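Local structure of carbohydrate deacetylase Agd3 (Neosartorya fumigata, 6NWZ) at residues W360-A363 and C364-L367; N307-I310 and E311-S315; G89-G92 and Y93-A96; T98-Q101 and W102-Y106. The protein removes acetyl groups from galactosaminogalactan, a fungal exopolysaccharide, and is required for biofilm formation. All blocks are in the same frame, centred on the assembly; numbering follows the deposited sequence.

Interaction 1 (W360-A363 and C364-L367); sequences WTVA and CTQL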
# COMPACT_ATOMS: atom_id res chain seq x y z
N TRP A 360 -28.55 -26.63 -9.33
CA TRP A 360 -29.20 -26.65 -8.03
C TRP A 360 -30.33 -25.62 -7.98
O TRP A 360 -30.28 -24.58 -8.64
CB TRP A 360 -28.19 -26.39 -6.91
CG TRP A 360 -27.33 -27.58 -6.62
CD1 TRP A 360 -27.65 -28.65 -5.82
CD2 TRP A 360 -26.01 -27.83 -7.12
NE1 TRP A 360 -26.61 -29.55 -5.80
CE2 TRP A 360 -25.59 -29.07 -6.58
CE3 TRP A 360 -25.14 -27.14 -7.96
CZ2 TRP A 360 -24.34 -29.62 -6.87
CZ3 TRP A 360 -23.90 -27.69 -8.24
CH2 TRP A 360 -23.51 -28.92 -7.70
N THR A 361 -31.35 -25.93 -7.18
CA THR A 361 -32.54 -25.11 -7.08
C THR A 361 -32.27 -23.86 -6.24
O THR A 361 -31.42 -23.86 -5.34
CB THR A 361 -33.68 -25.90 -6.45
OG1 THR A 361 -33.76 -27.18 -7.09
CG2 THR A 361 -35.01 -25.18 -6.61
N VAL A 362 -33.00 -22.79 -6.55
CA VAL A 362 -33.03 -21.63 -5.67
C VAL A 362 -33.50 -22.04 -4.28
O VAL A 362 -32.92 -21.63 -3.27
CB VAL A 362 -33.91 -20.52 -6.26
CG1 VAL A 362 -34.19 -19.46 -5.22
CG2 VAL A 362 -33.22 -19.90 -7.47
N ALA A 363 -34.55 -22.86 -4.21
CA ALA A 363 -35.05 -23.34 -2.92
C ALA A 363 -33.98 -24.13 -2.17
O ALA A 363 -33.93 -24.08 -0.94
CB ALA A 363 -36.30 -24.19 -3.12
N CYS A 364 -33.13 -24.86 -2.89
CA CYS A 364 -32.00 -25.53 -2.25
C CYS A 364 -31.10 -24.52 -1.55
O CYS A 364 -30.79 -24.67 -0.36
CB CYS A 364 -31.20 -26.32 -3.28
SG CYS A 364 -29.52 -26.69 -2.73
N THR A 365 -30.66 -23.49 -2.27
CA THR A 365 -29.73 -22.52 -1.70
C THR A 365 -30.35 -21.78 -0.52
O THR A 365 -29.64 -21.43 0.43
CB THR A 365 -29.28 -21.52 -2.77
OG1 THR A 365 -30.39 -20.72 -3.19
CG2 THR A 365 -28.70 -22.25 -3.98
N GLN A 366 -31.66 -21.55 -0.54
CA GLN A 366 -32.34 -20.81 0.52
C GLN A 366 -32.37 -21.55 1.85
O GLN A 366 -32.65 -20.92 2.87
CB GLN A 366 -33.76 -20.46 0.09
CG GLN A 366 -33.85 -19.56 -1.13
CD GLN A 366 -33.39 -18.14 -0.85
OE1 GLN A 366 -33.36 -17.70 0.30
NE2 GLN A 366 -33.02 -17.42 -1.90
N LEU A 367 -32.10 -22.86 1.87
CA LEU A 367 -32.08 -23.60 3.13
C LEU A 367 -30.92 -23.21 4.04
O LEU A 367 -30.91 -23.62 5.21
CB LEU A 367 -32.04 -25.11 2.87
CG LEU A 367 -33.24 -25.71 2.14
CD1 LEU A 367 -33.11 -27.22 2.04
CD2 LEU A 367 -34.53 -25.32 2.84
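The carbonyl oxygen of Val362 is gripped by two donors from the next turn, Gln366 N at 3.0 Å and Thr365 OG1 at 2.7 Å. The amide approaches nearly along the C=O axis, whereas the hydroxyl comes in more from the flank, with a C=O...OG1 angle of 125°. Thr365 can reach back because OG1 stands between its own backbone N and carbonyl carbon (chi1 66°), which turns it to the preceding turn and gives this buried hydroxyl an acceptor. Its other branch, CG2, lies 3.4 Å from Thr361 O, which also accepts Thr365 N at 3.2 Å. These bonds wind the short helix 362-366 of the deacetylase domain, with Thr361 at the N-cap position. From that first turn Cys364 sends SG anti to its backbone N (chi1 160°) into a disulfide with Cys323. The sulfur is 4.1 Å from Trp360 CD1, an oblique sulfur-aromatic contact in which a polarisable atom meets a buried indole; Trp360 NE1 meanwhile donates to Gly326 O. On the more exposed flank, Val362 and Gln366 run side by side, with Val362 CG1 4.1 Å from Gln366 NE2.

Interaction 2 (N307-I310 and E311-S315); sequences NGNI and EQSSS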
# COMPACT_ATOMS: atom_id res chain seq x y z
N ASN A 307 -20.03 -23.86 -3.29
CA ASN A 307 -20.27 -25.24 -2.87
C ASN A 307 -20.50 -25.34 -1.37
O ASN A 307 -21.22 -26.24 -0.91
CB ASN A 307 -19.10 -26.13 -3.30
CG ASN A 307 -19.39 -27.61 -3.11
OD1 ASN A 307 -20.26 -28.18 -3.77
ND2 ASN A 307 -18.63 -28.25 -2.22
N GLY A 308 -19.90 -24.43 -0.59
CA GLY A 308 -20.19 -24.40 0.83
C GLY A 308 -21.63 -24.08 1.14
O GLY A 308 -22.16 -24.46 2.19
N ASN A 309 -22.30 -23.36 0.23
CA ASN A 309 -23.72 -23.09 0.40
C ASN A 309 -24.55 -24.34 0.12
O ASN A 309 -25.50 -24.64 0.85
CB ASN A 309 -24.14 -21.94 -0.52
CG ASN A 309 -25.65 -21.76 -0.58
OD1 ASN A 309 -26.25 -21.84 -1.65
ND2 ASN A 309 -26.26 -21.52 0.57
N ILE A 310 -24.20 -25.10 -0.92
CA ILE A 310 -24.95 -26.30 -1.24
C ILE A 310 -24.74 -27.37 -0.17
O ILE A 310 -25.68 -28.08 0.20
CB ILE A 310 -24.57 -26.82 -2.64
CG1 ILE A 310 -24.69 -25.70 -3.68
CG2 ILE A 310 -25.45 -28.00 -3.03
CD1 ILE A 310 -26.09 -25.16 -3.87
N GLU A 311 -23.51 -27.49 0.33
CA GLU A 311 -23.23 -28.53 1.32
C GLU A 311 -23.95 -28.25 2.63
O GLU A 311 -24.44 -29.18 3.29
CB GLU A 311 -21.72 -28.65 1.55
CG GLU A 311 -20.96 -29.19 0.35
CD GLU A 311 -19.59 -29.72 0.71
OE1 GLU A 311 -19.27 -30.87 0.32
OE2 GLU A 311 -18.83 -29.00 1.40
N GLN A 312 -24.04 -26.98 3.03
CA GLN A 312 -24.78 -26.64 4.24
C GLN A 312 -26.26 -26.95 4.09
O GLN A 312 -26.87 -27.54 4.99
CB GLN A 312 -24.56 -25.17 4.59
CG GLN A 312 -25.41 -24.67 5.74
CD GLN A 312 -25.15 -25.43 7.04
OE1 GLN A 312 -24.05 -25.35 7.60
NE2 GLN A 312 -26.15 -26.16 7.52
N SER A 313 -26.86 -26.57 2.96
CA SER A 313 -28.26 -26.91 2.72
C SER A 313 -28.48 -28.41 2.70
O SER A 313 -29.53 -28.89 3.14
CB SER A 313 -28.74 -26.29 1.41
OG SER A 313 -28.74 -24.88 1.48
N SER A 314 -27.50 -29.17 2.21
CA SER A 314 -27.59 -30.62 2.15
C SER A 314 -27.16 -31.29 3.45
O SER A 314 -27.01 -32.51 3.46
CB SER A 314 -26.74 -31.16 1.01
OG SER A 314 -27.01 -30.47 -0.20
N SER A 315 -26.96 -30.52 4.52
CA SER A 315 -26.50 -31.09 5.78
C SER A 315 -27.53 -32.01 6.42
O SER A 315 -27.15 -32.87 7.22
CB SER A 315 -26.12 -29.97 6.75
OG SER A 315 -27.22 -29.11 6.98
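Asn307 and Glu311 meet one turn apart on helix 306-313 of the deacetylase domain; four residues apart, they stand on the same side of an alpha-helix. Among the backbone bonds, Glu311 N donates to Asn307 O at 2.9 Å, Gln312 N to Gly308 O, and Ser313 N to Asn309 O at 3.2 Å, a regular ladder that gives the buried carbonyls their partners. Gly308 is buried and contributes backbone alone.

The side-chain contacts are looser. Asn307 ND2 faces the middle of the Glu311 carboxylate, 3.4 Å from CD, with amide and carboxylate planes turned 40° apart. The approach is mainly electrostatic and van der Waals: ND2 has a hydrogen-bond partner elsewhere, and OD1 accepts from Ile328 N. Asn309, pointing away from the following turn, accepts with OD1 from Trp413 NE1, and Ser313 OG bonds to Cys364 O, so these short polar residues tie the helix to the structure round it. The Asn307 side chain also lies about 7 Å from that of the zinc ligand His392.

Serine hydroxyls fold back where the helix runs out. Ser314, the first residue to leave helical geometry, has OG anti to its carbonyl carbon (chi1 -50°) and grips Ile310 O twice, with N at 2.9 Å and OG at 2.8 Å, from opposite faces of the carbonyl plane.

Interaction 3 (G89-G92 and Y93-A96); sequences GTTG and YQSA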
# COMPACT_ATOMS: atom_id res chain seq x y z
N GLY A 89 43.75 9.10 6.66
CA GLY A 89 44.74 10.13 6.85
C GLY A 89 44.18 11.28 7.67
O GLY A 89 43.30 11.11 8.52
N THR A 90 44.70 12.47 7.40
CA THR A 90 44.17 13.67 8.03
C THR A 90 42.90 14.17 7.37
O THR A 90 42.17 14.98 7.96
CB THR A 90 45.23 14.78 8.03
OG1 THR A 90 45.86 14.83 6.74
CG2 THR A 90 46.28 14.50 9.09
N THR A 91 42.61 13.70 6.15
CA THR A 91 41.38 14.10 5.46
C THR A 91 40.15 13.60 6.21
O THR A 91 39.18 14.36 6.40
CB THR A 91 41.40 13.57 4.03
OG1 THR A 91 42.44 14.23 3.29
CG2 THR A 91 40.07 13.80 3.34
N GLY A 92 40.16 12.35 6.64
CA GLY A 92 39.05 11.80 7.40
C GLY A 92 37.79 11.72 6.56
O GLY A 92 37.82 11.53 5.34
N TYR A 93 36.65 11.86 7.23
CA TYR A 93 35.36 11.82 6.55
C TYR A 93 35.14 13.10 5.75
O TYR A 93 35.25 14.21 6.29
CB TYR A 93 34.23 11.62 7.55
CG TYR A 93 33.88 10.17 7.77
CD1 TYR A 93 33.01 9.52 6.91
CD2 TYR A 93 34.43 9.45 8.82
CE1 TYR A 93 32.68 8.19 7.09
CE2 TYR A 93 34.11 8.11 9.01
CZ TYR A 93 33.24 7.49 8.14
OH TYR A 93 32.91 6.16 8.32
N GLN A 94 34.83 12.95 4.46
CA GLN A 94 34.54 14.07 3.58
C GLN A 94 33.50 13.65 2.57
O GLN A 94 33.32 12.47 2.28
CB GLN A 94 35.79 14.57 2.84
CG GLN A 94 36.90 15.13 3.72
CD GLN A 94 36.52 16.43 4.40
OE1 GLN A 94 35.52 17.06 4.05
NE2 GLN A 94 37.31 16.82 5.39
N SER A 95 32.81 14.64 2.01
CA SER A 95 31.87 14.38 0.93
C SER A 95 32.61 13.98 -0.33
O SER A 95 33.65 14.55 -0.67
CB SER A 95 31.01 15.61 0.66
OG SER A 95 30.25 15.45 -0.52
N ALA A 96 32.08 12.98 -1.04
CA ALA A 96 32.68 12.58 -2.31
C ALA A 96 32.46 13.61 -3.41
O ALA A 96 33.14 13.54 -4.44
CB ALA A 96 32.15 11.22 -2.74
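Thr91 and Gln94 are brought together by two rotations: Thr91 carries CG2 anti to its backbone N, and Gln94, with CG anti to its carbonyl carbon, bends at chi2 (-68°) to curl its amide back along the chain. The two side chains cross at about a right angle. Their apolar parts meet first, Thr91 CG2 lying 3.5 Å from Gln94 CG, and the amide then finishes the turn by donating from NE2 to Thr91 O at 3.3 Å. That bond is fairly straight, but it is long. The tilts from the carbonyl plane and from the amide plane of Gln94 are small; the length of the bond suggests a weak grip. Glutamine suits this place because its chain is long and flexible enough to double back and still present an N-H, while threonine offers a methyl for the aliphatic part to rest on.

Between them Gly92 bends the backbone with phi positive (65°) and psi near -149°, a combination that residues bearing a CB seldom adopt, so glycine fits. Tyr93 follows, its side chain starting out away from the loop; only its CB stays close, 3.7 Å from Gly92 C, and the side chain packs on Ser84 and Asp86. Gln94 pairs through its backbone with Tyr85. Residues 89-92 thus belong to the connecting loop of a beta-hairpin, strands 84-86 and 93-95, on the surface of the CBM87 region.

Interaction 4 (T98-Q101 and W102-Y106); sequences TTDQ and WNQLY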
# COMPACT_ATOMS: atom_id res chain seq x y z
N THR A 98 32.99 17.41 -4.67
CA THR A 98 33.98 18.43 -4.38
C THR A 98 33.31 19.71 -3.87
O THR A 98 32.09 19.89 -3.96
CB THR A 98 34.82 18.75 -5.62
OG1 THR A 98 34.12 19.66 -6.46
CG2 THR A 98 35.13 17.47 -6.40
N THR A 99 34.13 20.60 -3.33
CA THR A 99 33.61 21.89 -2.87
C THR A 99 32.99 22.67 -4.01
O THR A 99 31.92 23.28 -3.85
CB THR A 99 34.74 22.69 -2.21
OG1 THR A 99 35.06 22.10 -0.94
CG2 THR A 99 34.32 24.13 -2.00
N ASP A 100 33.62 22.65 -5.19
CA ASP A 100 33.07 23.37 -6.33
C ASP A 100 31.77 22.74 -6.80
O ASP A 100 30.87 23.46 -7.26
CB ASP A 100 34.09 23.42 -7.46
CG ASP A 100 33.57 24.14 -8.69
OD1 ASP A 100 32.93 23.48 -9.54
OD2 ASP A 100 33.78 25.37 -8.79
N GLN A 101 31.63 21.42 -6.69
CA GLN A 101 30.38 20.77 -7.07
C GLN A 101 29.25 21.15 -6.13
O GLN A 101 28.12 21.40 -6.58
CB GLN A 101 30.57 19.25 -7.11
CG GLN A 101 31.57 18.78 -8.14
CD GLN A 101 31.58 17.28 -8.31
OE1 GLN A 101 31.87 16.54 -7.37
NE2 GLN A 101 31.27 16.82 -9.52
N TRP A 102 29.52 21.22 -4.83
CA TRP A 102 28.49 21.65 -3.89
C TRP A 102 28.08 23.09 -4.13
O TRP A 102 26.92 23.45 -3.91
CB TRP A 102 28.97 21.46 -2.45
CG TRP A 102 28.81 20.06 -1.95
CD1 TRP A 102 29.78 19.11 -1.85
CD2 TRP A 102 27.60 19.46 -1.47
NE1 TRP A 102 29.25 17.95 -1.34
CE2 TRP A 102 27.91 18.14 -1.09
CE3 TRP A 102 26.28 19.91 -1.31
CZ2 TRP A 102 26.96 17.26 -0.58
CZ3 TRP A 102 25.34 19.04 -0.80
CH2 TRP A 102 25.68 17.73 -0.44
N ASN A 103 29.02 23.93 -4.59
CA ASN A 103 28.68 25.32 -4.88
C ASN A 103 27.84 25.44 -6.15
O ASN A 103 26.98 26.32 -6.23
CB ASN A 103 29.95 26.16 -5.00
CG ASN A 103 30.61 26.40 -3.65
OD1 ASN A 103 29.95 26.42 -2.61
ND2 ASN A 103 31.93 26.59 -3.66
N GLN A 104 28.07 24.57 -7.14
CA GLN A 104 27.19 24.54 -8.30
C GLN A 104 25.76 24.21 -7.88
O GLN A 104 24.80 24.81 -8.38
CB GLN A 104 27.69 23.52 -9.32
CG GLN A 104 29.08 23.78 -9.86
CD GLN A 104 29.53 22.70 -10.82
OE1 GLN A 104 28.82 22.36 -11.77
NE2 GLN A 104 30.71 22.13 -10.57
N LEU A 105 25.60 23.25 -6.96
CA LEU A 105 24.27 22.91 -6.48
C LEU A 105 23.63 24.07 -5.73
O LEU A 105 22.45 24.37 -5.92
CB LEU A 105 24.33 21.66 -5.60
CG LEU A 105 24.82 20.38 -6.29
CD1 LEU A 105 24.91 19.24 -5.29
CD2 LEU A 105 23.90 20.01 -7.45
N TYR A 106 24.41 24.75 -4.88
CA TYR A 106 23.87 25.91 -4.17
C TYR A 106 23.54 27.04 -5.13
O TYR A 106 22.54 27.74 -4.96
CB TYR A 106 24.87 26.39 -3.11
CG TYR A 106 25.21 25.37 -2.05
CD1 TYR A 106 24.34 24.33 -1.74
CD2 TYR A 106 26.41 25.45 -1.35
CE1 TYR A 106 24.66 23.39 -0.77
CE2 TYR A 106 26.74 24.52 -0.38
CZ TYR A 106 25.86 23.50 -0.10
OH TYR A 106 26.19 22.57 0.87
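Asp100 and Gln104 cross at a slant one turn apart, the carboxylate and amide planes turned 58° against each other. Gln104 NE2 donates to Asp100 OD1 at 2.8 Å, reaching the oxygen almost end-on to its C-O bond, yet the N-H is bent (136°) and the oxygen stands out of the amide plane. With CG anti to its backbone N (chi1 179°), the aspartate leans along the helix toward Gln104. An acid in this first turn would probably also be favoured by the positive end of the helix dipole.

Thr98 and Gln101 face one another at the helix start as a capping box. Gln101 N donates to Thr98 OG1 at 3.1 Å, and Thr98 N in return to a lone pair of Gln101 OE1 at 3.0 Å. Threonine is a good N-cap because its short hydroxyl reaches an otherwise unpaired amide; the glutamine, extended beyond CG, is long enough to reach back to Thr98 N and still gives NE2 to Val61 O. Thr99 and Asn103 simply lie side by side, pointing the same way, with CG2 of Thr99 3.8 Å from ND2 of Asn103.

The Trp102 ring turns an edge to the backbone, CD1 lying 3.2 Å from Thr98 O near the ring plane, while Leu105 CD1 sits over one face toward the rim.

Helix 99-112 has two sides: its Asp100-Gln104 flank is toward the surface, whereas Trp102 and Leu105 both pack on Met116 of strand 115-119, Trp102 also touching Gln118, and Trp102 NE1 bonds to Ser95 OG of strand 93-95.

How the interactions relate
The four contacts form two pairs on opposite sides of the centre of the molecule. Interactions 1 and 2, in the deacetylase domain, have centres 9 Å apart and touch: helix 362-366 lies against helix 306-313, with a probable hydrogen bond of 2.8 Å between Cys364 O and Ser313 OG and Trp360 packed on Ile310. Interactions 3 and 4, in the CBM87 region, follow each other along the chain with centres 17 Å apart, linked by Ser95 OG and Trp102 NE1, also 2.8 Å apart. Some 62 Å or more separates nearest atoms of the two pairs. Interaction 2 lies nearest the zinc ligands Asp256 and His392; Gly308 is about 12 Å from a bound zinc ion.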